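Local coordinates for protein insect group II chitinase (Ostrinia furnacalis, PDB 5Y2A) that probably hydrolyses the beta-1,4 links of chitin, as a glycoside hydrolase family 18 chitinase catalytic domain of an insect, at residues 38-43 with 47-52. Residues are numbered along the deposited sequence; the frame is centred on the assembly and turned at random.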
ATOM      1  N   ALA A  38     -13.086 -12.169   6.580  1.00 14.61           N
ATOM      2  CA  ALA A  38     -12.204 -11.021   6.762  1.00 14.12           C
ATOM      3  C   ALA A  38     -12.439 -10.010   5.645  1.00 14.07           C
ATOM      4  O   ALA A  38     -12.458 -10.390   4.469  1.00 14.57           O
ATOM      5  CB  ALA A  38     -10.735 -11.460   6.762  1.00 14.03           C
ATOM      6  N   PHE A  39     -12.652  -8.735   5.995  1.00 13.70           N
ATOM      7  CA  PHE A  39     -12.795  -8.217   7.360  1.00 13.92           C
ATOM      8  C   PHE A  39     -13.970  -7.246   7.423  1.00 18.12           C
ATOM      9  O   PHE A  39     -14.227  -6.508   6.459  1.00 14.83           O
ATOM     10  CB  PHE A  39     -11.557  -7.428   7.822  1.00 14.69           C
ATOM     11  CG  PHE A  39     -10.364  -8.261   8.180  1.00 16.70           C
ATOM     12  CD1 PHE A  39     -10.378  -9.084   9.295  1.00 17.00           C
ATOM     13  CD2 PHE A  39      -9.200  -8.173   7.430  1.00 21.40           C
ATOM     14  CE1 PHE A  39      -9.263  -9.834   9.636  1.00 16.71           C
ATOM     15  CE2 PHE A  39      -8.080  -8.916   7.764  1.00 17.23           C
ATOM     16  CZ  PHE A  39      -8.115  -9.749   8.870  1.00 17.23           C
ATOM     17  N   ALA A  40     -14.637  -7.193   8.570  1.00 13.34           N
ATOM     18  CA  ALA A  40     -15.413  -6.013   8.929  1.00 17.67           C
ATOM     19  C   ALA A  40     -14.497  -5.030   9.654  1.00 16.34           C
ATOM     20  O   ALA A  40     -13.378  -5.367  10.052  1.00 16.08           O
ATOM     21  CB  ALA A  40     -16.621  -6.384   9.794  1.00 15.21           C
ATOM     22  N   VAL A  41     -14.971  -3.793   9.823  1.00 15.85           N
ATOM     23  CA  VAL A  41     -14.161  -2.737  10.417  1.00 17.84           C
ATOM     24  C   VAL A  41     -14.945  -2.020  11.511  1.00 18.27           C
ATOM     25  O   VAL A  41     -16.159  -2.168  11.644  1.00 20.65           O
ATOM     26  CB  VAL A  41     -13.644  -1.741   9.357  1.00 18.33           C
ATOM     27  CG1 VAL A  41     -12.683  -2.453   8.417  1.00 19.12           C
ATOM     28  CG2 VAL A  41     -14.792  -1.140   8.572  1.00 17.84           C
ATOM     29  N   LEU A  42     -14.211  -1.258  12.321  1.00 18.61           N
ATOM     30  CA  LEU A  42     -14.788  -0.492  13.417  1.00 19.51           C
ATOM     31  C   LEU A  42     -15.078   0.925  12.936  1.00 22.43           C
ATOM     32  O   LEU A  42     -14.164   1.628  12.492  1.00 24.48           O
ATOM     33  CB  LEU A  42     -13.836  -0.458  14.612  1.00 20.95           C
ATOM     34  CG  LEU A  42     -14.380   0.150  15.910  1.00 20.10           C
ATOM     35  CD1 LEU A  42     -15.457  -0.757  16.493  1.00 25.09           C
ATOM     36  CD2 LEU A  42     -13.261   0.366  16.914  1.00 20.69           C
ATOM     37  N   ASP A  43     -16.341   1.341  13.013  1.00 22.66           N
ATOM     38  CA  ASP A  43     -16.672   2.716  12.658  1.00 27.57           C
ATOM     39  C   ASP A  43     -15.941   3.683  13.585  1.00 24.66           C
ATOM     40  O   ASP A  43     -16.013   3.561  14.813  1.00 26.83           O
ATOM     41  CB  ASP A  43     -18.176   2.961  12.743  1.00 22.59           C
ATOM     42  CG  ASP A  43     -18.566   4.326  12.197  1.00 30.64           C
ATOM     43  OD1 ASP A  43     -18.454   4.525  10.969  1.00 31.88           O
ATOM     44  OD2 ASP A  43     -18.931   5.211  12.996  1.00 28.35           O
ATOM     45  N   LEU A  47     -17.981   3.591  16.933  1.00 28.09           N
ATOM     46  CA  LEU A  47     -17.270   2.500  17.596  1.00 28.49           C
ATOM     47  C   LEU A  47     -18.126   1.233  17.643  1.00 24.50           C
ATOM     48  O   LEU A  47     -18.277   0.590  18.684  1.00 23.25           O
ATOM     49  CB  LEU A  47     -16.816   2.916  18.995  1.00 27.11           C
ATOM     50  CG  LEU A  47     -15.919   4.157  19.087  1.00 26.31           C
ATOM     51  CD1 LEU A  47     -15.570   4.456  20.532  1.00 27.23           C
ATOM     52  CD2 LEU A  47     -14.652   4.011  18.247  1.00 25.76           C
ATOM     53  N   VAL A  48     -18.694   0.878  16.486  1.00 24.22           N
ATOM     54  CA  VAL A  48     -19.416  -0.376  16.308  1.00 25.74           C
ATOM     55  C   VAL A  48     -18.977  -1.009  14.995  1.00 24.12           C
ATOM     56  O   VAL A  48     -18.414  -0.353  14.117  1.00 22.24           O
ATOM     57  CB  VAL A  48     -20.954  -0.206  16.317  1.00 27.50           C
ATOM     58  CG1 VAL A  48     -21.438   0.365  17.651  1.00 25.31           C
ATOM     59  CG2 VAL A  48     -21.397   0.658  15.153  1.00 24.82           C
ATOM     60  N   ILE A  49     -19.256  -2.310  14.871  1.00 23.43           N
ATOM     61  CA  ILE A  49     -18.935  -3.044  13.652  1.00 21.57           C
ATOM     62  C   ILE A  49     -19.678  -2.449  12.467  1.00 24.86           C
ATOM     63  O   ILE A  49     -20.865  -2.111  12.556  1.00 23.78           O
ATOM     64  CB  ILE A  49     -19.297  -4.530  13.819  1.00 21.17           C
ATOM     65  CG1 ILE A  49     -18.425  -5.189  14.881  1.00 20.09           C
ATOM     66  CG2 ILE A  49     -19.213  -5.262  12.481  1.00 20.54           C
ATOM     67  CD1 ILE A  49     -18.901  -6.582  15.279  1.00 19.36           C
ATOM     68  N   LYS A  50     -18.980  -2.328  11.339  1.00 23.14           N
ATOM     69  CA  LYS A  50     -19.623  -1.996  10.075  1.00 23.01           C
ATOM     70  C   LYS A  50     -18.922  -2.745   8.954  1.00 21.65           C
ATOM     71  O   LYS A  50     -17.762  -3.148   9.074  1.00 20.13           O
ATOM     72  CB  LYS A  50     -19.611  -0.485   9.794  1.00 24.99           C
ATOM     73  CG  LYS A  50     -18.272   0.064   9.325  1.00 24.23           C
ATOM     74  CD  LYS A  50     -18.407   1.498   8.814  1.00 23.39           C
ATOM     75  CE  LYS A  50     -17.040   2.130   8.606  1.00 28.96           C
ATOM     76  NZ  LYS A  50     -17.116   3.597   8.353  1.00 26.55           N
ATOM     77  N   SER A  51     -19.659  -2.956   7.867  1.00 19.74           N
ATOM     78  CA  SER A  51     -19.078  -3.575   6.688  1.00 21.46           C
ATOM     79  C   SER A  51     -18.029  -2.651   6.088  1.00 23.23           C
ATOM     80  O   SER A  51     -18.210  -1.432   6.029  1.00 19.48           O
ATOM     81  CB  SER A  51     -20.165  -3.877   5.659  1.00 20.53           C
ATOM     82  OG  SER A  51     -19.595  -4.190   4.397  1.00 22.16           O
ATOM     83  N   HIS A  52     -16.921  -3.238   5.647  1.00 19.06           N
ATOM     84  CA  HIS A  52     -15.882  -2.475   4.973  1.00 19.80           C
ATOM     85  C   HIS A  52     -16.143  -2.364   3.480  1.00 19.27           C
ATOM     86  O   HIS A  52     -15.496  -1.556   2.806  1.00 23.22           O
ATOM     87  CB  HIS A  52     -14.510  -3.126   5.225  1.00 21.46           C
ATOM     88  CG  HIS A  52     -13.358  -2.379   4.622  1.00 20.94           C
ATOM     89  ND1 HIS A  52     -12.734  -2.782   3.460  1.00 23.82           N
ATOM     90  CD2 HIS A  52     -12.730  -1.244   5.012  1.00 23.06           C
ATOM     91  CE1 HIS A  52     -11.766  -1.931   3.164  1.00 24.01           C
ATOM     92  NE2 HIS A  52     -11.744  -0.988   4.090  1.00 23.87           N
TER
HETATM   93  O   HOH W   1     -16.811  -6.147   5.850  1.00 15.90           O
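The imidazole of H52 meets V41 obliquely, its CD2 3.6 Å from V41 CG1, while on strand 38-42 one face of the F39 ring carries A38 CB over its centre, consistent with the cis peptide bond before F39. A water that donates to F39 O and accepts from H52 N joins the two chains. Next comes an antiparallel hydrogen-bonded pair: V41 N reaches K50 O at 3.0 Å, almost straight (177°), and K50 N returns to V41 O at 2.8 Å. Branched V41 suits an extended strand. K50 CG stands between its backbone N and carbonyl carbon (chi1 76°), and the chain, extended beyond, crosses V41 CG2 before NZ forms a salt bridge with D43 OD1 (3.1 Å), on that oxygen's anti lone pair; a long, amphipathic lysine suits this partly exposed site. D43 OD2 instead accepts the backbone N of E46, so the carboxylate braces the turn. With an alanine in place of K50, D43 OD1 would probably lose its charged mate and V41 CG2 its methylene contact. D43 N to V48 O (2.9 Å) and L47 N to D43 O close the hairpin. On the other face, apolar L42 and I49 suit burial: L42 packs against helices 90-95 and 98-115, I49 against 98-115 and strand 75-81. Strand 34-42 lies between 4-10 and 75-81 in the TIM barrel, and 49-51 turns back antiparallel on its C-terminal part.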